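Local coordinates for protein Cwp19 (Clostridioides difficile, PDB 5OQ3) that is a cell-wall hydrolase whose TIM-barrel glycoside hydrolase domain, the part present here, probably cleaves peptidoglycan glycan chains, and the whole protein may also act as an amidase, at residues K25-S33 with R351-M360; D256-G264 with A299-W308. All blocks are in the same frame, centred on the assembly; numbering follows the deposited sequence. Where two conformers were deposited one is given.

Contact 1: residues K25-S33 with R351-M360; sequences KEMRAAWIS and RKYSEIKGSM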
loop_
_atom_site.group_PDB
_atom_site.type_symbol
_atom_site.label_atom_id
_atom_site.label_comp_id
_atom_site.label_asym_id
_atom_site.label_seq_id
_atom_site.Cartn_x
_atom_site.Cartn_y
_atom_site.Cartn_z
ATOM N N LYS A 25 15.747 1.541 14.799
ATOM C CA LYS A 25 15.575 0.068 14.930
ATOM C C LYS A 25 15.071 -0.486 13.628
ATOM O O LYS A 25 14.522 0.238 12.823
ATOM C CB LYS A 25 14.586 -0.256 16.039
ATOM C CG LYS A 25 13.138 0.055 15.721
ATOM C CD LYS A 25 12.355 0.297 16.990
ATOM C CE LYS A 25 10.888 0.447 16.667
ATOM N NZ LYS A 25 10.180 1.070 17.818
ATOM N N GLU A 26 15.237 -1.784 13.445
ATOM C CA GLU A 26 14.812 -2.417 12.219
ATOM C C GLU A 26 13.268 -2.313 12.113
ATOM O O GLU A 26 12.556 -2.561 13.085
ATOM C CB GLU A 26 15.265 -3.867 12.247
ATOM C CG GLU A 26 15.051 -4.632 10.960
ATOM C CD GLU A 26 15.424 -6.111 11.031
ATOM O OE1 GLU A 26 16.033 -6.633 10.079
ATOM O OE2 GLU A 26 15.107 -6.772 12.024
ATOM N N MET A 27 12.759 -1.959 10.935
ATOM C CA MET A 27 11.304 -2.009 10.650
ATOM C C MET A 27 10.809 -3.422 10.569
ATOM O O MET A 27 11.392 -4.223 9.853
ATOM C CB MET A 27 11.012 -1.237 9.339
ATOM C CG MET A 27 9.596 -1.342 8.830
ATOM S SD MET A 27 8.380 -0.655 9.976
ATOM C CE MET A 27 8.693 1.069 9.845
ATOM N N ARG A 28 9.766 -3.731 11.333
ATOM C CA ARG A 28 9.200 -5.071 11.363
ATOM C C ARG A 28 7.673 -4.925 11.313
ATOM O O ARG A 28 7.024 -4.932 12.348
ATOM C CB ARG A 28 9.663 -5.797 12.660
ATOM C CG ARG A 28 11.169 -5.938 12.724
ATOM C CD ARG A 28 11.680 -6.360 14.105
ATOM N NE ARG A 28 13.144 -6.481 14.101
ATOM C CZ ARG A 28 13.892 -6.839 15.145
ATOM N NH1 ARG A 28 13.327 -7.044 16.328
ATOM N NH2 ARG A 28 15.198 -6.990 14.992
ATOM N N ALA A 29 7.135 -4.730 10.106
ATOM C CA ALA A 29 5.720 -4.354 9.944
ATOM C C ALA A 29 4.892 -5.478 9.414
ATOM O O ALA A 29 5.407 -6.357 8.760
ATOM C CB ALA A 29 5.628 -3.157 9.001
ATOM N N ALA A 30 3.612 -5.423 9.703
ATOM C CA ALA A 30 2.647 -6.282 9.064
ATOM C C ALA A 30 1.539 -5.424 8.446
ATOM O O ALA A 30 1.022 -4.525 9.102
ATOM C CB ALA A 30 2.070 -7.282 10.035
ATOM N N TRP A 31 1.159 -5.773 7.220
ATOM C CA TRP A 31 -0.030 -5.210 6.590
ATOM C C TRP A 31 -1.275 -5.836 7.217
ATOM O O TRP A 31 -1.354 -7.075 7.353
ATOM C CB TRP A 31 -0.038 -5.456 5.072
ATOM C CG TRP A 31 0.810 -4.537 4.280
ATOM C CD1 TRP A 31 0.525 -3.252 3.946
ATOM C CD2 TRP A 31 2.028 -4.851 3.586
ATOM N NE1 TRP A 31 1.510 -2.738 3.165
ATOM C CE2 TRP A 31 2.405 -3.715 2.870
ATOM C CE3 TRP A 31 2.799 -6.006 3.460
ATOM C CZ2 TRP A 31 3.557 -3.661 2.078
ATOM C CZ3 TRP A 31 3.909 -5.981 2.656
ATOM C CH2 TRP A 31 4.277 -4.813 1.977
ATOM N N ILE A 32 -2.238 -4.981 7.555
ATOM C CA ILE A 32 -3.568 -5.396 7.994
ATOM C C ILE A 32 -4.553 -4.794 6.958
ATOM O O ILE A 32 -4.894 -3.621 6.990
ATOM C CB ILE A 32 -3.850 -4.868 9.425
ATOM C CG1 ILE A 32 -2.799 -5.457 10.421
ATOM C CG2 ILE A 32 -5.276 -5.189 9.878
ATOM C CD1 ILE A 32 -2.917 -4.935 11.841
ATOM N N SER A 33 -4.933 -5.622 6.011
ATOM C CA SER A 33 -5.837 -5.289 4.923
ATOM C C SER A 33 -7.266 -5.451 5.354
ATOM O O SER A 33 -7.636 -6.432 6.014
ATOM C CB SER A 33 -5.505 -6.128 3.696
ATOM O OG SER A 33 -6.290 -5.723 2.590
ATOM N N ARG A 351 19.591 -8.921 5.571
ATOM C CA ARG A 351 20.464 -8.353 6.581
ATOM C C ARG A 351 21.930 -8.228 6.157
ATOM O O ARG A 351 22.720 -7.613 6.846
ATOM C CB ARG A 351 20.277 -9.124 7.894
ATOM C CG ARG A 351 18.933 -8.774 8.567
ATOM C CD ARG A 351 18.547 -9.745 9.606
ATOM N NE ARG A 351 17.483 -9.261 10.457
ATOM C CZ ARG A 351 17.022 -9.940 11.491
ATOM N NH1 ARG A 351 17.511 -11.161 11.754
ATOM N NH2 ARG A 351 16.100 -9.427 12.252
ATOM N N LYS A 352 22.289 -8.823 5.027
ATOM C CA LYS A 352 23.608 -8.610 4.436
ATOM C C LYS A 352 23.746 -7.253 3.764
ATOM O O LYS A 352 24.870 -6.855 3.416
ATOM C CB LYS A 352 23.934 -9.720 3.444
ATOM C CG LYS A 352 24.030 -11.114 4.070
ATOM C CD LYS A 352 25.111 -11.192 5.169
ATOM C CE LYS A 352 25.380 -12.658 5.538
ATOM N NZ LYS A 352 26.481 -12.722 6.567
ATOM N N TYR A 353 22.622 -6.546 3.562
ATOM C CA TYR A 353 22.624 -5.262 2.844
ATOM C C TYR A 353 22.333 -4.144 3.801
ATOM O O TYR A 353 21.225 -4.032 4.344
ATOM C CB TYR A 353 21.543 -5.292 1.708
ATOM C CG TYR A 353 21.874 -6.292 0.636
ATOM C CD1 TYR A 353 21.479 -7.599 0.755
ATOM C CD2 TYR A 353 22.618 -5.937 -0.495
ATOM C CE1 TYR A 353 21.809 -8.538 -0.198
ATOM C CE2 TYR A 353 22.971 -6.867 -1.460
ATOM C CZ TYR A 353 22.556 -8.179 -1.309
ATOM O OH TYR A 353 22.904 -9.122 -2.271
ATOM N N SER A 354 23.313 -3.281 3.981
ATOM C CA SER A 354 23.142 -2.197 4.914
ATOM C C SER A 354 22.060 -1.195 4.511
ATOM O O SER A 354 21.520 -0.483 5.346
ATOM C CB SER A 354 24.443 -1.471 5.123
ATOM O OG SER A 354 24.869 -0.809 3.962
ATOM N N GLU A 355 21.720 -1.178 3.225
ATOM C CA GLU A 355 20.672 -0.277 2.730
ATOM C C GLU A 355 19.282 -0.780 3.090
ATOM O O GLU A 355 18.317 -0.020 3.021
ATOM C CB GLU A 355 20.770 -0.142 1.211
ATOM C CG GLU A 355 22.061 0.456 0.725
ATOM C CD GLU A 355 23.204 -0.576 0.531
ATOM O OE1 GLU A 355 23.098 -1.860 0.715
ATOM O OE2 GLU A 355 24.255 -0.050 0.163
ATOM N N ILE A 356 19.130 -2.076 3.421
ATOM C CA ILE A 356 17.827 -2.598 3.803
ATOM C C ILE A 356 17.601 -2.351 5.295
ATOM O O ILE A 356 18.454 -2.701 6.109
ATOM C CB ILE A 356 17.658 -4.057 3.403
ATOM C CG1 ILE A 356 17.684 -4.167 1.889
ATOM C CG2 ILE A 356 16.363 -4.604 3.983
ATOM C CD1 ILE A 356 17.724 -5.571 1.343
ATOM N N LYS A 357 16.476 -1.705 5.618
ATOM C CA LYS A 357 16.175 -1.233 6.970
ATOM C C LYS A 357 15.069 -1.993 7.668
ATOM O O LYS A 357 14.655 -1.646 8.747
ATOM C CB LYS A 357 15.878 0.260 6.935
ATOM C CG LYS A 357 16.915 1.148 6.299
ATOM C CD LYS A 357 18.194 1.134 7.055
ATOM C CE LYS A 357 19.275 2.008 6.403
ATOM N NZ LYS A 357 18.845 3.374 6.014
ATOM N N GLY A 358 14.619 -3.079 7.026
ATOM C CA GLY A 358 13.651 -3.983 7.598
ATOM C C GLY A 358 12.688 -4.548 6.591
ATOM O O GLY A 358 13.054 -4.611 5.408
ATOM N N SER A 359 11.512 -4.985 7.049
ATOM C CA SER A 359 10.573 -5.786 6.280
ATOM C C SER A 359 9.136 -5.379 6.625
ATOM O O SER A 359 8.862 -4.922 7.752
ATOM C CB SER A 359 10.703 -7.265 6.606
ATOM O OG SER A 359 11.932 -7.829 6.171
ATOM N N MET A 360 8.253 -5.633 5.655
ATOM C CA MET A 360 6.817 -5.603 5.839
ATOM C C MET A 360 6.252 -6.898 5.338
ATOM O O MET A 360 6.615 -7.332 4.283
ATOM C CB MET A 360 6.166 -4.404 5.129
ATOM C CG MET A 360 6.727 -3.038 5.468
ATOM S SD MET A 360 5.472 -1.759 5.290
ATOM C CE MET A 360 6.225 -0.465 6.215
HETATM O O HOH W 1 14.990 0.856 10.287
HETATM O O HOH W 2 13.404 -7.823 9.002
#

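Contact 2: residues D256-G264 with A299-W308; sequences DPTGSDTSG and AADYSKLVAW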
loop_
_atom_site.group_PDB
_atom_site.type_symbol
_atom_site.label_atom_id
_atom_site.label_comp_id
_atom_site.label_asym_id
_atom_site.label_seq_id
_atom_site.Cartn_x
_atom_site.Cartn_y
_atom_site.Cartn_z
ATOM N N ASP A 256 15.649 -1.672 -20.095
ATOM C CA ASP A 256 16.507 -0.597 -19.624
ATOM C C ASP A 256 17.762 -1.255 -19.035
ATOM O O ASP A 256 17.652 -2.023 -18.121
ATOM C CB ASP A 256 15.763 0.178 -18.540
ATOM C CG ASP A 256 16.534 1.339 -18.002
ATOM O OD1 ASP A 256 17.769 1.261 -17.950
ATOM O OD2 ASP A 256 15.896 2.352 -17.629
ATOM N N PRO A 257 18.957 -0.930 -19.547
ATOM C CA PRO A 257 20.146 -1.663 -19.080
ATOM C C PRO A 257 20.473 -1.521 -17.591
ATOM O O PRO A 257 21.215 -2.358 -17.055
ATOM C CB PRO A 257 21.287 -1.135 -19.990
ATOM C CG PRO A 257 20.782 0.148 -20.549
ATOM C CD PRO A 257 19.271 0.035 -20.619
ATOM N N THR A 258 19.881 -0.526 -16.921
ATOM C CA THR A 258 20.058 -0.304 -15.491
ATOM C C THR A 258 18.936 -0.939 -14.681
ATOM O O THR A 258 18.870 -0.750 -13.474
ATOM C CB THR A 258 20.103 1.207 -15.196
ATOM O OG1 THR A 258 18.802 1.759 -15.463
ATOM C CG2 THR A 258 21.146 1.877 -16.079
ATOM N N GLY A 259 18.013 -1.651 -15.336
ATOM C CA GLY A 259 16.962 -2.365 -14.635
ATOM C C GLY A 259 17.440 -3.692 -14.072
ATOM O O GLY A 259 18.649 -3.989 -14.049
ATOM N N SER A 260 16.501 -4.484 -13.577
ATOM C CA SER A 260 16.824 -5.732 -12.889
ATOM C C SER A 260 16.876 -6.915 -13.835
ATOM O O SER A 260 16.228 -6.915 -14.882
ATOM C CB SER A 260 15.802 -5.952 -11.762
ATOM O OG SER A 260 14.462 -5.893 -12.252
ATOM N N ASP A 261 17.665 -7.926 -13.443
ATOM C CA ASP A 261 17.843 -9.124 -14.267
ATOM C C ASP A 261 16.654 -10.048 -14.057
ATOM O O ASP A 261 16.741 -11.109 -13.409
ATOM C CB ASP A 261 19.192 -9.820 -14.039
ATOM C CG ASP A 261 19.405 -11.008 -14.993
ATOM O OD1 ASP A 261 18.847 -11.001 -16.126
ATOM O OD2 ASP A 261 20.108 -11.961 -14.591
ATOM N N THR A 262 15.536 -9.623 -14.643
ATOM C CA THR A 262 14.230 -10.211 -14.407
ATOM C C THR A 262 13.420 -10.179 -15.697
ATOM O O THR A 262 13.822 -9.533 -16.668
ATOM C CB THR A 262 13.494 -9.397 -13.313
ATOM O OG1 THR A 262 13.478 -7.999 -13.599
ATOM C CG2 THR A 262 14.141 -9.558 -11.929
ATOM N N SER A 263 12.274 -10.850 -15.694
ATOM C CA SER A 263 11.299 -10.816 -16.810
ATOM C C SER A 263 9.883 -10.649 -16.223
ATOM O O SER A 263 9.713 -10.670 -15.020
ATOM C CB SER A 263 11.450 -12.072 -17.682
ATOM O OG SER A 263 11.086 -13.228 -16.955
ATOM N N GLY A 264 8.865 -10.426 -17.046
ATOM C CA GLY A 264 7.511 -10.165 -16.503
ATOM C C GLY A 264 7.214 -8.711 -16.141
ATOM O O GLY A 264 7.960 -7.814 -16.492
ATOM N N ALA A 299 12.394 -15.881 -13.404
ATOM C CA ALA A 299 11.779 -14.622 -13.888
ATOM C C ALA A 299 11.898 -13.476 -12.921
ATOM O O ALA A 299 11.816 -12.318 -13.363
ATOM C CB ALA A 299 10.302 -14.814 -14.182
ATOM N N ALA A 300 12.000 -13.760 -11.617
ATOM C CA ALA A 300 11.943 -12.704 -10.621
ATOM C C ALA A 300 12.618 -13.206 -9.330
ATOM O O ALA A 300 11.946 -13.577 -8.345
ATOM C CB ALA A 300 10.507 -12.277 -10.353
ATOM N N ASP A 301 13.947 -13.306 -9.405
ATOM C CA ASP A 301 14.737 -13.956 -8.375
ATOM C C ASP A 301 14.864 -13.024 -7.196
ATOM O O ASP A 301 15.473 -11.965 -7.283
ATOM C CB ASP A 301 16.098 -14.319 -8.949
ATOM C CG ASP A 301 16.959 -15.165 -7.978
ATOM O OD1 ASP A 301 16.708 -15.168 -6.755
ATOM O OD2 ASP A 301 17.843 -15.874 -8.452
ATOM N N TYR A 302 14.255 -13.423 -6.092
ATOM C CA TYR A 302 14.353 -12.654 -4.873
ATOM C C TYR A 302 15.777 -12.179 -4.563
ATOM O O TYR A 302 16.000 -11.021 -4.172
ATOM C CB TYR A 302 13.818 -13.475 -3.689
ATOM C CG TYR A 302 13.794 -12.731 -2.364
ATOM C CD1 TYR A 302 14.934 -12.683 -1.523
ATOM C CD2 TYR A 302 12.640 -12.071 -1.920
ATOM C CE1 TYR A 302 14.898 -12.021 -0.301
ATOM C CE2 TYR A 302 12.620 -11.396 -0.718
ATOM C CZ TYR A 302 13.734 -11.379 0.094
ATOM O OH TYR A 302 13.671 -10.721 1.277
ATOM N N SER A 303 16.745 -13.053 -4.698
ATOM C CA SER A 303 18.111 -12.685 -4.348
ATOM C C SER A 303 18.664 -11.571 -5.272
ATOM O O SER A 303 19.420 -10.709 -4.807
ATOM C CB SER A 303 19.010 -13.922 -4.327
ATOM O OG SER A 303 19.320 -14.362 -5.626
ATOM N N LYS A 304 18.298 -11.576 -6.544
ATOM C CA LYS A 304 18.732 -10.526 -7.475
ATOM C C LYS A 304 18.019 -9.228 -7.160
ATOM O O LYS A 304 18.620 -8.138 -7.189
ATOM C CB LYS A 304 18.448 -10.938 -8.932
ATOM C CG LYS A 304 19.314 -12.114 -9.371
ATOM C CD LYS A 304 19.151 -12.406 -10.853
ATOM C CE LYS A 304 20.138 -13.466 -11.299
ATOM N NZ LYS A 304 19.759 -13.972 -12.636
ATOM N N LEU A 305 16.739 -9.334 -6.816
ATOM C CA LEU A 305 15.972 -8.138 -6.556
ATOM C C LEU A 305 16.358 -7.430 -5.269
ATOM O O LEU A 305 16.353 -6.184 -5.240
ATOM C CB LEU A 305 14.481 -8.460 -6.635
ATOM C CG LEU A 305 13.979 -8.604 -8.094
ATOM C CD1 LEU A 305 12.673 -9.389 -8.148
ATOM C CD2 LEU A 305 13.880 -7.223 -8.755
ATOM N N VAL A 306 16.675 -8.152 -4.198
ATOM C CA VAL A 306 17.113 -7.449 -2.988
ATOM C C VAL A 306 18.369 -6.613 -3.287
ATOM O O VAL A 306 18.479 -5.487 -2.828
ATOM C CB VAL A 306 17.298 -8.365 -1.755
ATOM C CG1 VAL A 306 15.979 -8.872 -1.215
ATOM C CG2 VAL A 306 18.267 -9.486 -1.985
ATOM N N ALA A 307 19.286 -7.165 -4.053
ATOM C CA ALA A 307 20.501 -6.442 -4.442
ATOM C C ALA A 307 20.219 -5.219 -5.297
ATOM O O ALA A 307 20.792 -4.144 -5.103
ATOM C CB ALA A 307 21.466 -7.368 -5.139
ATOM N N TRP A 308 19.317 -5.403 -6.248
ATOM C CA TRP A 308 18.964 -4.322 -7.158
ATOM C C TRP A 308 18.329 -3.149 -6.400
ATOM O O TRP A 308 18.705 -1.980 -6.595
ATOM C CB TRP A 308 18.038 -4.846 -8.293
ATOM C CG TRP A 308 17.821 -3.788 -9.341
ATOM C CD1 TRP A 308 18.630 -3.540 -10.426
ATOM C CD2 TRP A 308 16.744 -2.799 -9.391
ATOM N NE1 TRP A 308 18.120 -2.484 -11.139
ATOM C CE2 TRP A 308 16.979 -2.006 -10.539
ATOM C CE3 TRP A 308 15.636 -2.533 -8.586
ATOM C CZ2 TRP A 308 16.173 -0.960 -10.889
ATOM C CZ3 TRP A 308 14.822 -1.512 -8.942
ATOM C CH2 TRP A 308 15.092 -0.721 -10.086
HETATM O O HOH W 3 15.323 -12.936 -12.014
#

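Contact 1: residues K25-S33 with R351-M360
Glu26 and Arg351 meet in a two-pronged salt bridge, their carboxylate and guanidinium planes only 16° apart. NE of Arg351 donates to OE1 of Glu26 (3.0 Å) and NH2 of Arg351 to OE2 of Glu26 (2.8 Å), both nearly straight and both on the syn side of the acceptor. With CG anti to the backbone N (chi1 -173°) and an extended chain, glutamate is long enough to cross to this partner. Its OE2 also takes, on the anti side, NE and NH2 of Arg28, so three N-H groups converge on one oxygen. Two arginines thus share one carboxylate, whose negative charge both would favour; Arg351 NH2 has a further acceptor in Leu380 O, and Tyr381 of helix 371-381 packs against all three side chains.

Beside this network, strands 27-32 and 356-361 run parallel as the first and last strands of the eight-stranded TIM barrel, and their pairing closes it. Lys357 O accepts from Met27 N (2.9 Å), Met27 O from Ser359 N, and Ser359 O from Ala29 N. A water joins Lys25 O to Lys357 O just before the first of these rungs. Gly358 suits its place because a CB there would collide with Met27 O, and its backbone angles by themselves call for glycine. Ser359 directs OG to Gln324 of the neighbouring strand.

On the face bearing Ala29 and Met360, the small alanine CB lies 3.7 Å from Met360 CG. Met360 CB sits over one face of the Trp31 indole, 3.8 Å from the centroid of the six-membered ring, while in the conformer described its SD makes an oblique Met-aromatic contact. Trp122 meets Trp31 edge-to-face.

Contact 2: residues D256-G264 with A299-W308
Lys304 reaches from the helix with an extended chain to Asp261 in a salt bridge: NZ of Lys304 comes from above the carboxylate plane to lie 2.8 Å from OD2 of Asp261. The long lysine suits this solvent-exposed place, its chain carrying the ammonium from helix to loop. Trp308 uses the single N-H of its ring: NE1 donates to Thr258 O (3.0 Å), which lies almost in the indole plane. Ser263 N gives a straight bond (174°) to Ala299 O, and a water accepts from Asp301 N while donating to Asp261 O, linking the two backbones once more.

The loop after barrel strand 241-244 is thereby fastened to the first two turns of helix 302-313 and the residues leading into it, one of the helices that surround the strands of the TIM barrel. Asp301 is the N-cap of that helix: its OD1 accepts from Ser303 N and Ser303 OG on one face of the carboxylate, and also from Gly296 N. In the loop, Asp256 forms an Asx turn, OD1 taking both N and OG1 of Thr258.

Ser260 CB rests over the five-membered ring of Trp308, 3.9 Å from its centroid, a CH-pi contact that a small side chain permits. Its OG lies 2.7 Å from Thr262 OG1, with a weak bond to Arg251 O as the alternative; Thr262 OG1 is hydrogen-bonded to Asn252 OD1. Leu305 supplies apolar filling, CD2 lying 3.9 Å from Thr262 CG2.

How the contacts relate
The centres of the two contacts lie about 19 Å apart, and contact 2 is nested in the chain that contact 1 closes into a barrel. Contact 1 belongs to the barrel wall, whereas contact 2 joins a loop to a helix at the periphery, its centre about 21 Å from the centre of the chain, that of contact 1 about 15 Å. They meet by packing: Tyr353 OH lies 3.7 Å from Ala307 CB, and Ile356 CD1 lies 4.2 Å from Val306 CB. The helix holding the loop at 256-264 therefore also backs the turn that leads into the last strand. Gln324 bonds to both Ser359 of contact 1 and Tyr302 of contact 2.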